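Local coordinates for SPCC18.06c protein (Schizosaccharomyces pombe, PDB 2P51) that removes poly(A) tails from mRNA as a 3'-exoribonuclease, serving as the catalytic deadenylase component of the CCR4-NOT core complex, at residues R24-W27 and Q33-N36; K207-S212 and F250-R255; K178-I183 and I198-N203. All coordinates share one frame; numbering follows the deposited sequence.

Contact 1 of 3, residues R24-W27 and Q33-N36; sequences RDVW and QEMN
R24 lays the NE side of its guanidinium along the carboxylate of E34, one nitrogen to each oxygen. NE gives its hydrogen to E34 OE1 at 2.8 Å and almost dead straight (178°), while R24 NH2 meets E34 OE2 at 2.8 Å on the syn lone pair. The pairing is side-on and bidentate through NE and NH2, and a 31° twist between the two flat groups keeps it from being coplanar; the OE1 bond arrives on the syn side, tilted from the carboxylate plane. The bend at chi3 (67°) presents the NE edge of the arginine to the carboxylate. Further along the same glutamate, CB and CG rest on both methyls of V26, with E34 CB 3.9 Å from V26 CG2. A water bound to D25 O reaches E34 OE2 weakly. OE1 has a second donor, W106 NE1. An alanine in place of E34 is likely to leave the R24 guanidinium without its counter-charge and W106 NE1 without this acceptor. The segment 24-27 lies on edge strand 23-26, whose backbone pairs with strand 105-109, and helix 31-41 packs against this edge of the sheet, where V26 and M35 both touch F108.

Contact 2 of 3, residues K207-S212 and F250-R255; sequences KYIMKS and FEIRSR
The two segments are helical, and their nearest CA atoms, those of M210 and I252, are 8.5 Å apart, with a wider pi-type turn at 208-212, where the bond from S212 N to Y208 O is weak. Three apolar side chains meet across the interval. The principal pair is M210 and I252, which reach toward each other tip to tip: the sulfur M210 SD stands 3.5 Å from I252 CD1, and M210 CG lies 3.6 Å from the same methyl, so the end of the isoleucine is held against two successive atoms of the methionine chain. The CB of M210 does not itself aim at the other helix; chi1 (-66°) and chi2 (-71°) place the sulfur against I252. I252, by contrast, points its CB at helix 206-213, and its chi2 of 168° sets CD1 anti to CA, stretching the chain out to the methionine. I209 adds a looser touch, its CG2 lying 4.4 Å from I252 CG2. All three residues are buried, and the interface between the segments is purely apolar. Around them, I252 also rests on I206, and F257 touches both I209 and I252.

On the 250-255 helix a salt bridge spans one turn, R255 NE to E251 OE2 at 2.6 Å, using the anti lone pair. R253 NH2, on the same helix, is paired with E96. The arrangement is ordinary helix-to-helix hydrophobic packing within the DEDD nuclease fold: it joins the short helix 206-213, which directly follows edge strand 203-205, to the long helix 238-257, whose earlier part carries the metal ligand D241.

Contact 3 of 3, residues K178-I183 and I198-N203; sequences KAMTQI and IYFPKN
M180 runs extended through chi2 (-176°) and then turns at chi3 (-61°), which delivers its methyl CE to the two aromatic side chains of the other segment. On that side Y199 and F200 both hold CG anti to the carbonyl carbon, and the backbone leaves helix 189-199 at F200, so the two successive rings come at the methionine from different directions. The CB of Y199 points toward the methionine, whereas F200 comes close through the far end of its ring.

M180 CE lies 3.8 Å from Y199 CD1 and 3.7 Å from F200 CZ, so one methyl bridges the two rings, approaching each obliquely. Its sulfur makes a Met-aromatic contact with Y199: SD is 4.7 Å from the ring centroid and 45° off the ring normal. The M180 and Y199 side chains slide past each other in opposite directions, which brings the sulfur as well as the methyl beside CD1.

Each segment has a side-chain bond of its own. Q182, with positive phi after the helix end, folds back to give NE2 to A179 O at 2.9 Å, in the carbonyl plane and on a lone pair. N203 ND2 meets F200 O at 2.9 Å, tilted somewhat from the carbonyl plane, and so ties the turn after F200 to the start of strand 203-205.

F200 also meets the rings of F173 and W164, while M180 also packs on L151 and I152 of helix 144-152. The chemistry across the segments is therefore nonpolar, with dispersion and the polarisable sulfur as its likely sources of cohesion; the side-chain hydrogen bonds of Q182 and N203 stay within their own segments.

Overall arrangement
Along the chain the order is contact 1, contact 3, contact 2, each closing before the next opens. The centre of contact 3 lies 20 Å from that of contact 1 and 24 Å from that of contact 2. Contacts 1 and 2, with centres 30 Å apart, are on opposite sides of the chain's centre. The six-stranded mixed sheet relates them: contact 1 includes its edge strand 23-26, while contact 3 runs into the other edge strand, 203-205, from which helix 206-213 of contact 2 follows. Helices 170-181 and 238-257, which carry the magnesium ligands D172 and D241, also take part in contacts 3 and 2 respectively, away from the metal site itself.

Contact 1 of 3, residues R24-W27 and Q33-N36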
ATOM      1  N   ARG A  24      12.625  -4.734   6.612  1.00 13.81           N
ATOM      2  CA  ARG A  24      12.728  -4.281   8.013  1.00 13.84           C
ATOM      3  C   ARG A  24      11.357  -4.289   8.668  1.00 13.67           C
ATOM      4  O   ARG A  24      10.491  -3.534   8.199  1.00 14.94           O
ATOM      5  CB  ARG A  24      13.370  -2.892   8.084  1.00 14.05           C
ATOM      6  CG  ARG A  24      14.833  -2.932   7.652  1.00 16.28           C
ATOM      7  CD  ARG A  24      15.562  -1.595   7.829  1.00 16.76           C
ATOM      8  NE  ARG A  24      15.726  -1.208   9.227  1.00 16.96           N
ATOM      9  CZ  ARG A  24      16.709  -1.590  10.028  1.00 15.56           C
ATOM     10  NH1 ARG A  24      17.653  -2.415   9.543  1.00 19.82           N
ATOM     11  NH2 ARG A  24      16.793  -1.184  11.303  1.00 20.40           N
ATOM     12  N   ASP A  25      11.166  -5.131   9.688  1.00 14.39           N
ATOM     13  CA  ASP A  25       9.862  -5.150  10.356  1.00 16.01           C
ATOM     14  C   ASP A  25       9.756  -4.075  11.420  1.00 14.82           C
ATOM     15  O   ASP A  25      10.761  -3.865  12.144  1.00 17.17           O
ATOM     16  CB  ASP A  25       9.600  -6.487  11.068  1.00 16.83           C
ATOM     17  CG  ASP A  25       8.935  -7.457  10.119  1.00 15.23           C
ATOM     18  OD1 ASP A  25       7.819  -7.272   9.619  1.00 19.14           O
ATOM     19  OD2 ASP A  25       9.586  -8.497   9.865  1.00 27.24           O
ATOM     20  N   VAL A  26       8.594  -3.450  11.498  1.00 14.64           N
ATOM     21  CA  VAL A  26       8.403  -2.376  12.450  1.00 14.43           C
ATOM     22  C   VAL A  26       7.213  -2.750  13.329  1.00 15.20           C
ATOM     23  O   VAL A  26       6.170  -3.206  12.835  1.00 16.10           O
ATOM     24  CB  VAL A  26       8.136  -1.060  11.727  1.00 14.75           C
ATOM     25  CG1 VAL A  26       8.270   0.157  12.647  1.00 14.66           C
ATOM     26  CG2 VAL A  26       9.080  -0.855  10.533  1.00 15.12           C
ATOM     27  N   TRP A  27       7.438  -2.537  14.642  1.00 15.82           N
ATOM     28  CA  TRP A  27       6.488  -2.801  15.713  1.00 16.19           C
ATOM     29  C   TRP A  27       6.366  -1.555  16.586  1.00 16.50           C
ATOM     30  O   TRP A  27       7.040  -0.567  16.278  1.00 15.77           O
ATOM     31  CB  TRP A  27       6.962  -3.961  16.607  1.00 19.40           C
ATOM     32  CG  TRP A  27       7.134  -5.223  15.782  1.00 20.72           C
ATOM     33  CD1 TRP A  27       8.289  -5.697  15.223  1.00 20.45           C
ATOM     34  CD2 TRP A  27       6.101  -6.146  15.431  1.00 20.16           C
ATOM     35  NE1 TRP A  27       8.017  -6.872  14.551  1.00 21.37           N
ATOM     36  CE2 TRP A  27       6.696  -7.166  14.661  1.00 22.18           C
ATOM     37  CE3 TRP A  27       4.727  -6.236  15.690  1.00 19.42           C
ATOM     38  CZ2 TRP A  27       5.969  -8.239  14.154  1.00 21.94           C
ATOM     39  CZ3 TRP A  27       3.999  -7.307  15.180  1.00 18.56           C
ATOM     40  CH2 TRP A  27       4.629  -8.294  14.421  1.00 21.11           C
ATOM     41  N   GLN A  33      12.310   4.872  15.580  1.00 17.43           N
ATOM     42  CA  GLN A  33      13.625   4.666  14.964  1.00 18.14           C
ATOM     43  C   GLN A  33      13.524   4.414  13.466  1.00 16.41           C
ATOM     44  O   GLN A  33      14.252   4.908  12.612  1.00 18.34           O
ATOM     45  CB  GLN A  33      14.277   3.477  15.700  1.00 24.76           C
ATOM     46  CG  GLN A  33      15.625   3.019  15.270  1.00 40.79           C
ATOM     47  CD  GLN A  33      16.187   1.850  16.078  1.00 51.54           C
ATOM     48  OE1 GLN A  33      15.788   0.684  15.943  1.00 61.75           O
ATOM     49  NE2 GLN A  33      17.145   2.196  16.940  1.00 73.77           N
ATOM     50  N   GLU A  34      12.539   3.550  13.132  1.00 15.65           N
ATOM     51  CA  GLU A  34      12.440   3.189  11.720  1.00 15.27           C
ATOM     52  C   GLU A  34      11.911   4.373  10.921  1.00 14.08           C
ATOM     53  O   GLU A  34      12.372   4.605   9.792  1.00 15.38           O
ATOM     54  CB  GLU A  34      11.575   1.923  11.571  1.00 17.34           C
ATOM     55  CG  GLU A  34      12.267   0.702  12.194  1.00 16.90           C
ATOM     56  CD  GLU A  34      13.606   0.385  11.539  1.00 18.40           C
ATOM     57  OE1 GLU A  34      13.807   0.537  10.285  1.00 16.80           O
ATOM     58  OE2 GLU A  34      14.505  -0.023  12.310  1.00 25.90           O
ATOM     59  N   MET A  35      10.925   5.115  11.483  1.00 14.45           N
ATOM     60  CA  MET A  35      10.485   6.316  10.747  1.00 15.27           C
ATOM     61  C   MET A  35      11.638   7.299  10.603  1.00 14.95           C
ATOM     62  O   MET A  35      11.749   7.950   9.553  1.00 15.53           O
ATOM     63  CB  MET A  35       9.284   6.979  11.445  1.00 17.66           C
ATOM     64  CG  MET A  35       8.005   6.139  11.343  1.00 19.05           C
ATOM     65  SD  MET A  35       7.499   5.852   9.609  1.00 25.83           S
ATOM     66  CE  MET A  35       7.408   7.518   9.077  1.00 23.62           C
ATOM     67  N   ASN A  36      12.490   7.395  11.612  1.00 14.73           N
ATOM     68  CA  ASN A  36      13.636   8.318  11.526  1.00 14.60           C
ATOM     69  C   ASN A  36      14.541   7.863  10.379  1.00 13.67           C
ATOM     70  O   ASN A  36      15.037   8.712   9.619  1.00 16.16           O
ATOM     71  CB  ASN A  36      14.455   8.416  12.822  1.00 17.22           C
ATOM     72  CG  ASN A  36      13.786   9.162  13.930  1.00 23.90           C
ATOM     73  OD1 ASN A  36      14.183   9.089  15.132  1.00 29.38           O
ATOM     74  ND2 ASN A  36      12.777   9.915  13.561  1.00 24.61           N
TER
HETATM   75  O   HOH W   1      13.598  -3.327  11.645  0.75 24.48           O

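Contact 2 of 3, residues K207-S212 and F250-R255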
ATOM      1  N   LYS A 207      -1.939  -1.314 -11.682  1.00 13.03           N
ATOM      2  CA  LYS A 207      -3.069  -2.049 -12.258  1.00 13.19           C
ATOM      3  C   LYS A 207      -3.814  -1.206 -13.285  1.00 13.69           C
ATOM      4  O   LYS A 207      -4.263  -1.693 -14.343  1.00 14.79           O
ATOM      5  CB  LYS A 207      -4.084  -2.465 -11.183  1.00 15.29           C
ATOM      6  CG  LYS A 207      -5.263  -3.288 -11.740  1.00 17.94           C
ATOM      7  CD  LYS A 207      -4.944  -4.734 -11.998  1.00 19.89           C
ATOM      8  CE  LYS A 207      -6.181  -5.431 -12.609  1.00 16.36           C
ATOM      9  NZ  LYS A 207      -5.750  -6.759 -13.142  1.00 16.75           N
ATOM     10  N   TYR A 208      -3.976   0.078 -12.960  1.00 12.67           N
ATOM     11  CA  TYR A 208      -4.572   0.959 -13.944  1.00 13.53           C
ATOM     12  C   TYR A 208      -3.704   0.988 -15.209  1.00 13.53           C
ATOM     13  O   TYR A 208      -4.171   0.905 -16.337  1.00 15.31           O
ATOM     14  CB  TYR A 208      -4.715   2.390 -13.373  1.00 15.21           C
ATOM     15  CG  TYR A 208      -5.164   3.385 -14.435  1.00 15.36           C
ATOM     16  CD1 TYR A 208      -6.527   3.475 -14.750  1.00 17.94           C
ATOM     17  CD2 TYR A 208      -4.269   4.230 -15.123  1.00 16.46           C
ATOM     18  CE1 TYR A 208      -6.940   4.376 -15.714  1.00 17.87           C
ATOM     19  CE2 TYR A 208      -4.697   5.123 -16.090  1.00 18.39           C
ATOM     20  CZ  TYR A 208      -6.047   5.186 -16.377  1.00 19.12           C
ATOM     21  OH  TYR A 208      -6.517   6.057 -17.323  1.00 26.21           O
ATOM     22  N   ILE A 209      -2.387   1.154 -15.031  1.00 13.26           N
ATOM     23  CA  ILE A 209      -1.491   1.227 -16.187  1.00 13.82           C
ATOM     24  C   ILE A 209      -1.543  -0.075 -16.988  1.00 13.18           C
ATOM     25  O   ILE A 209      -1.737  -0.029 -18.225  1.00 15.01           O
ATOM     26  CB  ILE A 209      -0.051   1.547 -15.738  1.00 14.20           C
ATOM     27  CG1 ILE A 209       0.069   2.870 -15.006  1.00 13.39           C
ATOM     28  CG2 ILE A 209       0.858   1.488 -16.979  1.00 15.10           C
ATOM     29  CD1 ILE A 209       1.438   3.172 -14.408  1.00 15.85           C
ATOM     30  N   MET A 210      -1.400  -1.224 -16.307  1.00 14.00           N
ATOM     31  CA  MET A 210      -1.291  -2.481 -17.043  1.00 13.88           C
ATOM     32  C   MET A 210      -2.640  -2.866 -17.625  1.00 14.05           C
ATOM     33  O   MET A 210      -2.672  -3.207 -18.822  1.00 16.41           O
ATOM     34  CB  MET A 210      -0.731  -3.633 -16.194  1.00 14.56           C
ATOM     35  CG  MET A 210       0.728  -3.363 -15.810  1.00 15.78           C
ATOM     36  SD  MET A 210       1.770  -3.535 -17.286  1.00 20.45           S
ATOM     37  CE  MET A 210       1.923  -5.332 -17.322  1.00 24.73           C
ATOM     38  N   LYS A 211      -3.710  -2.867 -16.861  1.00 14.63           N
ATOM     39  CA  LYS A 211      -4.982  -3.352 -17.422  1.00 16.14           C
ATOM     40  C   LYS A 211      -5.699  -2.256 -18.185  1.00 15.78           C
ATOM     41  O   LYS A 211      -6.038  -2.481 -19.348  1.00 18.34           O
ATOM     42  CB  LYS A 211      -5.910  -3.884 -16.334  1.00 17.81           C
ATOM     43  CG  LYS A 211      -7.225  -4.397 -16.983  1.00 23.29           C
ATOM     44  CD  LYS A 211      -8.159  -5.069 -16.074  1.00 29.74           C
ATOM     45  CE  LYS A 211      -9.428  -5.554 -16.783  1.00 31.40           C
ATOM     46  NZ  LYS A 211      -9.150  -6.288 -18.038  1.00 28.63           N
ATOM     47  N   SER A 212      -5.959  -1.106 -17.583  1.00 16.01           N
ATOM     48  CA  SER A 212      -6.814  -0.114 -18.246  1.00 18.08           C
ATOM     49  C   SER A 212      -6.166   0.522 -19.475  1.00 17.94           C
ATOM     50  O   SER A 212      -6.867   0.817 -20.455  1.00 23.68           O
ATOM     51  CB  SER A 212      -7.241   0.978 -17.249  1.00 17.30           C
ATOM     52  OG  SER A 212      -7.973   0.364 -16.186  1.00 19.52           O
ATOM     53  N   PHE A 250       9.384  -0.201 -12.242  1.00 13.74           N
ATOM     54  CA  PHE A 250      10.535   0.298 -13.025  1.00 13.05           C
ATOM     55  C   PHE A 250      10.674  -0.526 -14.309  1.00 13.41           C
ATOM     56  O   PHE A 250      11.069   0.007 -15.366  1.00 16.15           O
ATOM     57  CB  PHE A 250      11.803   0.312 -12.186  1.00 15.25           C
ATOM     58  CG  PHE A 250      11.707   1.476 -11.177  1.00 17.27           C
ATOM     59  CD1 PHE A 250      11.959   2.762 -11.608  1.00 16.63           C
ATOM     60  CD2 PHE A 250      11.350   1.242  -9.847  1.00 15.90           C
ATOM     61  CE1 PHE A 250      11.869   3.836 -10.725  1.00 17.06           C
ATOM     62  CE2 PHE A 250      11.288   2.299  -8.954  1.00 15.57           C
ATOM     63  CZ  PHE A 250      11.557   3.575  -9.396  1.00 16.80           C
ATOM     64  N   GLU A 251      10.327  -1.822 -14.215  1.00 14.25           N
ATOM     65  CA  GLU A 251      10.481  -2.637 -15.442  1.00 14.68           C
ATOM     66  C   GLU A 251       9.438  -2.231 -16.472  1.00 13.20           C
ATOM     67  O   GLU A 251       9.773  -2.169 -17.673  1.00 15.02           O
ATOM     68  CB  GLU A 251      10.367  -4.134 -15.101  1.00 15.87           C
ATOM     69  CG  GLU A 251      10.662  -5.044 -16.279  1.00 17.50           C
ATOM     70  CD  GLU A 251      12.047  -4.931 -16.877  1.00 22.00           C
ATOM     71  OE1 GLU A 251      12.927  -4.394 -16.161  1.00 25.94           O
ATOM     72  OE2 GLU A 251      12.252  -5.372 -18.039  1.00 23.13           O
ATOM     73  N   ILE A 252       8.200  -1.975 -16.096  1.00 14.23           N
ATOM     74  CA  ILE A 252       7.146  -1.519 -17.010  1.00 15.67           C
ATOM     75  C   ILE A 252       7.511  -0.166 -17.595  1.00 14.36           C
ATOM     76  O   ILE A 252       7.353   0.127 -18.792  1.00 16.42           O
ATOM     77  CB  ILE A 252       5.820  -1.455 -16.180  1.00 20.68           C
ATOM     78  CG1 ILE A 252       5.245  -2.865 -15.948  1.00 21.03           C
ATOM     79  CG2 ILE A 252       4.835  -0.462 -16.728  1.00 36.69           C
ATOM     80  CD1 ILE A 252       4.126  -2.649 -14.867  1.00 33.22           C
ATOM     81  N   ARG A 253       8.049   0.734 -16.723  1.00 14.24           N
ATOM     82  CA  ARG A 253       8.457   2.053 -17.196  1.00 13.28           C
ATOM     83  C   ARG A 253       9.521   1.904 -18.273  1.00 14.10           C
ATOM     84  O   ARG A 253       9.508   2.581 -19.304  1.00 16.91           O
ATOM     85  CB  ARG A 253       9.035   2.870 -16.043  1.00 16.93           C
ATOM     86  CG  ARG A 253       9.210   4.337 -16.416  1.00 20.37           C
ATOM     87  CD  ARG A 253       9.742   5.124 -15.213  1.00 18.76           C
ATOM     88  NE  ARG A 253      11.158   4.784 -15.055  1.00 19.23           N
ATOM     89  CZ  ARG A 253      11.965   5.451 -14.220  1.00 19.83           C
ATOM     90  NH1 ARG A 253      11.505   6.458 -13.454  1.00 21.77           N
ATOM     91  NH2 ARG A 253      13.230   5.055 -14.176  1.00 18.82           N
ATOM     92  N   SER A 254      10.488   1.008 -18.049  1.00 14.42           N
ATOM     93  CA  SER A 254      11.531   0.787 -19.062  1.00 14.44           C
ATOM     94  C   SER A 254      11.021   0.140 -20.333  1.00 16.22           C
ATOM     95  O   SER A 254      11.369   0.572 -21.438  1.00 17.05           O
ATOM     96  CB  SER A 254      12.594  -0.124 -18.420  1.00 17.82           C
ATOM     97  OG  SER A 254      13.600  -0.391 -19.373  1.00 24.79           O
ATOM     98  N   ARG A 255      10.206  -0.915 -20.189  1.00 14.46           N
ATOM     99  CA  ARG A 255       9.794  -1.664 -21.373  1.00 15.05           C
ATOM    100  C   ARG A 255       8.723  -0.928 -22.186  1.00 14.09           C
ATOM    101  O   ARG A 255       8.843  -1.055 -23.406  1.00 15.66           O
ATOM    102  CB  ARG A 255       9.235  -3.026 -21.000  1.00 15.22           C
ATOM    103  CG  ARG A 255      10.276  -3.987 -20.418  1.00 16.40           C
ATOM    104  CD  ARG A 255       9.814  -5.424 -20.597  1.00 19.41           C
ATOM    105  NE  ARG A 255      10.616  -6.366 -19.834  1.00 18.97           N
ATOM    106  CZ  ARG A 255      10.627  -7.684 -20.025  1.00 18.20           C
ATOM    107  NH1 ARG A 255       9.861  -8.200 -20.990  1.00 22.14           N
ATOM    108  NH2 ARG A 255      11.403  -8.424 -19.248  1.00 23.75           N
TER

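Contact 3 of 3, residues K178-I183 and I198-N203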
ATOM      1  N   LYS A 178      -7.399   6.573   6.001  1.00 14.83           N
ATOM      2  CA  LYS A 178      -8.055   6.300   7.291  1.00 14.53           C
ATOM      3  C   LYS A 178      -7.078   6.475   8.445  1.00 16.59           C
ATOM      4  O   LYS A 178      -7.337   7.066   9.490  1.00 19.80           O
ATOM      5  CB  LYS A 178      -8.643   4.880   7.288  1.00 14.56           C
ATOM      6  CG  LYS A 178      -9.088   4.366   8.634  1.00 16.04           C
ATOM      7  CD  LYS A 178      -9.622   2.930   8.549  1.00 14.72           C
ATOM      8  CE  LYS A 178     -10.104   2.451   9.941  1.00 17.02           C
ATOM      9  NZ  LYS A 178     -10.360   0.957   9.871  1.00 15.43           N
ATOM     10  N   ALA A 179      -5.862   5.949   8.314  1.00 17.26           N
ATOM     11  CA  ALA A 179      -4.872   6.072   9.364  1.00 21.34           C
ATOM     12  C   ALA A 179      -4.546   7.546   9.579  1.00 21.43           C
ATOM     13  O   ALA A 179      -4.540   8.048  10.719  1.00 22.62           O
ATOM     14  CB  ALA A 179      -3.612   5.313   9.002  1.00 24.12           C
ATOM     15  N   MET A 180      -4.283   8.284   8.501  1.00 18.35           N
ATOM     16  CA  MET A 180      -3.879   9.677   8.724  1.00 17.51           C
ATOM     17  C   MET A 180      -5.003  10.551   9.254  1.00 18.85           C
ATOM     18  O   MET A 180      -4.714  11.494   9.983  1.00 20.04           O
ATOM     19  CB  MET A 180      -3.346  10.249   7.399  1.00 17.13           C
ATOM     20  CG  MET A 180      -1.969   9.658   7.103  1.00 15.97           C
ATOM     21  SD  MET A 180      -1.238  10.392   5.617  1.00 18.04           S
ATOM     22  CE  MET A 180      -2.453   9.925   4.390  1.00 19.93           C
ATOM     23  N   THR A 181      -6.263  10.272   8.889  1.00 19.73           N
ATOM     24  CA  THR A 181      -7.341  11.203   9.247  1.00 22.24           C
ATOM     25  C   THR A 181      -8.118  10.804  10.497  1.00 24.04           C
ATOM     26  O   THR A 181      -8.740  11.667  11.127  1.00 26.95           O
ATOM     27  CB  THR A 181      -8.359  11.354   8.092  1.00 21.59           C
ATOM     28  OG1 THR A 181      -8.964  10.087   7.795  1.00 22.74           O
ATOM     29  CG2 THR A 181      -7.692  11.820   6.797  1.00 23.66           C
ATOM     30  N   GLN A 182      -8.073   9.509  10.806  1.00 21.67           N
ATOM     31  CA  GLN A 182      -8.760   8.922  11.960  1.00 25.25           C
ATOM     32  C   GLN A 182     -10.254   9.166  12.001  1.00 26.20           C
ATOM     33  O   GLN A 182     -10.833   9.297  13.099  1.00 29.91           O
ATOM     34  CB  GLN A 182      -8.135   9.477  13.239  1.00 33.40           C
ATOM     35  CG  GLN A 182      -6.694   9.011  13.456  1.00 36.54           C
ATOM     36  CD  GLN A 182      -6.586   7.530  13.773  1.00 41.44           C
ATOM     37  OE1 GLN A 182      -7.268   7.020  14.676  1.00 49.36           O
ATOM     38  NE2 GLN A 182      -5.714   6.852  13.025  1.00 34.26           N
ATOM     39  N   ILE A 183     -10.898   9.208  10.842  1.00 21.75           N
ATOM     40  CA  ILE A 183     -12.331   9.438  10.820  1.00 24.76           C
ATOM     41  C   ILE A 183     -12.891   8.564   9.713  1.00 20.51           C
ATOM     42  O   ILE A 183     -12.080   8.083   8.901  1.00 20.83           O
ATOM     43  CB  ILE A 183     -12.662  10.900  10.486  1.00 24.24           C
ATOM     44  CG1 ILE A 183     -11.902  11.382   9.233  1.00 27.42           C
ATOM     45  CG2 ILE A 183     -12.417  11.836  11.660  1.00 32.18           C
ATOM     46  CD1 ILE A 183     -12.297  12.800   8.825  1.00 31.72           C
ATOM     47  N   ILE A 198      -4.443  15.269  -2.322  1.00 17.09           N
ATOM     48  CA  ILE A 198      -3.622  16.278  -1.584  1.00 18.02           C
ATOM     49  C   ILE A 198      -2.504  15.605  -0.807  1.00 16.44           C
ATOM     50  O   ILE A 198      -1.363  16.079  -0.753  1.00 15.72           O
ATOM     51  CB  ILE A 198      -4.561  17.088  -0.684  1.00 20.02           C
ATOM     52  CG1 ILE A 198      -5.505  18.005  -1.487  1.00 20.01           C
ATOM     53  CG2 ILE A 198      -3.802  17.864   0.391  1.00 26.33           C
ATOM     54  CD1 ILE A 198      -6.627  18.559  -0.630  1.00 27.43           C
ATOM     55  N   TYR A 199      -2.814  14.466  -0.152  1.00 14.69           N
ATOM     56  CA  TYR A 199      -1.772  13.742   0.572  1.00 15.18           C
ATOM     57  C   TYR A 199      -0.806  12.997  -0.344  1.00 13.46           C
ATOM     58  O   TYR A 199       0.377  12.881   0.026  1.00 14.86           O
ATOM     59  CB  TYR A 199      -2.416  12.712   1.539  1.00 14.61           C
ATOM     60  CG  TYR A 199      -3.013  13.388   2.750  1.00 15.04           C
ATOM     61  CD1 TYR A 199      -2.253  13.656   3.904  1.00 14.83           C
ATOM     62  CD2 TYR A 199      -4.361  13.757   2.734  1.00 16.88           C
ATOM     63  CE1 TYR A 199      -2.847  14.279   5.011  1.00 14.36           C
ATOM     64  CE2 TYR A 199      -4.952  14.382   3.829  1.00 17.22           C
ATOM     65  CZ  TYR A 199      -4.175  14.649   4.963  1.00 15.76           C
ATOM     66  OH  TYR A 199      -4.783  15.263   6.051  1.00 18.41           O
ATOM     67  N   PHE A 200      -1.286  12.496  -1.486  1.00 12.65           N
ATOM     68  CA  PHE A 200      -0.473  11.741  -2.434  1.00 12.29           C
ATOM     69  C   PHE A 200      -0.556  12.440  -3.798  1.00 12.33           C
ATOM     70  O   PHE A 200      -1.212  11.937  -4.717  1.00 13.98           O
ATOM     71  CB  PHE A 200      -0.988  10.299  -2.571  1.00 12.78           C
ATOM     72  CG  PHE A 200      -1.064   9.614  -1.192  1.00 13.05           C
ATOM     73  CD1 PHE A 200       0.056   9.026  -0.639  1.00 14.88           C
ATOM     74  CD2 PHE A 200      -2.263   9.553  -0.485  1.00 14.43           C
ATOM     75  CE1 PHE A 200       0.008   8.372   0.586  1.00 13.38           C
ATOM     76  CE2 PHE A 200      -2.322   8.914   0.757  1.00 12.97           C
ATOM     77  CZ  PHE A 200      -1.174   8.306   1.301  1.00 13.42           C
ATOM     78  N   PRO A 201       0.040  13.618  -3.945  1.00 13.09           N
ATOM     79  CA  PRO A 201      -0.176  14.403  -5.141  1.00 13.27           C
ATOM     80  C   PRO A 201       0.395  13.799  -6.413  1.00 13.20           C
ATOM     81  O   PRO A 201      -0.026  14.221  -7.500  1.00 15.59           O
ATOM     82  CB  PRO A 201       0.528  15.729  -4.824  1.00 14.32           C
ATOM     83  CG  PRO A 201       1.549  15.368  -3.763  1.00 15.67           C
ATOM     84  CD  PRO A 201       0.861  14.323  -2.913  1.00 15.53           C
ATOM     85  N   LYS A 202       1.327  12.865  -6.318  1.00 14.05           N
ATOM     86  CA  LYS A 202       1.890  12.205  -7.501  1.00 14.81           C
ATOM     87  C   LYS A 202       1.884  10.706  -7.267  1.00 14.10           C
ATOM     88  O   LYS A 202       2.708  10.209  -6.481  1.00 16.52           O
ATOM     89  CB  LYS A 202       3.308  12.716  -7.730  0.62 16.36           C
ATOM     90  CG  LYS A 202       4.056  12.024  -8.867  0.62 20.97           C
ATOM     91  CD  LYS A 202       5.332  12.769  -9.265  0.62 23.63           C
ATOM     92  CE  LYS A 202       5.866  12.173 -10.544  0.62 19.04           C
ATOM     93  NZ  LYS A 202       7.115  11.399 -10.459  0.62 31.21           N
ATOM     94  N   ASN A 203       0.957  10.018  -7.910  1.00 13.35           N
ATOM     95  CA  ASN A 203       0.888   8.561  -7.659  1.00 14.07           C
ATOM     96  C   ASN A 203       0.547   7.863  -8.972  1.00 12.97           C
ATOM     97  O   ASN A 203      -0.044   8.470  -9.898  1.00 15.01           O
ATOM     98  CB  ASN A 203      -0.078   8.294  -6.512  1.00 15.60           C
ATOM     99  CG  ASN A 203      -1.519   8.607  -6.781  1.00 16.85           C
ATOM    100  OD1 ASN A 203      -2.170   7.884  -7.553  1.00 18.43           O
ATOM    101  ND2 ASN A 203      -2.139   9.623  -6.203  1.00 17.92           N
TER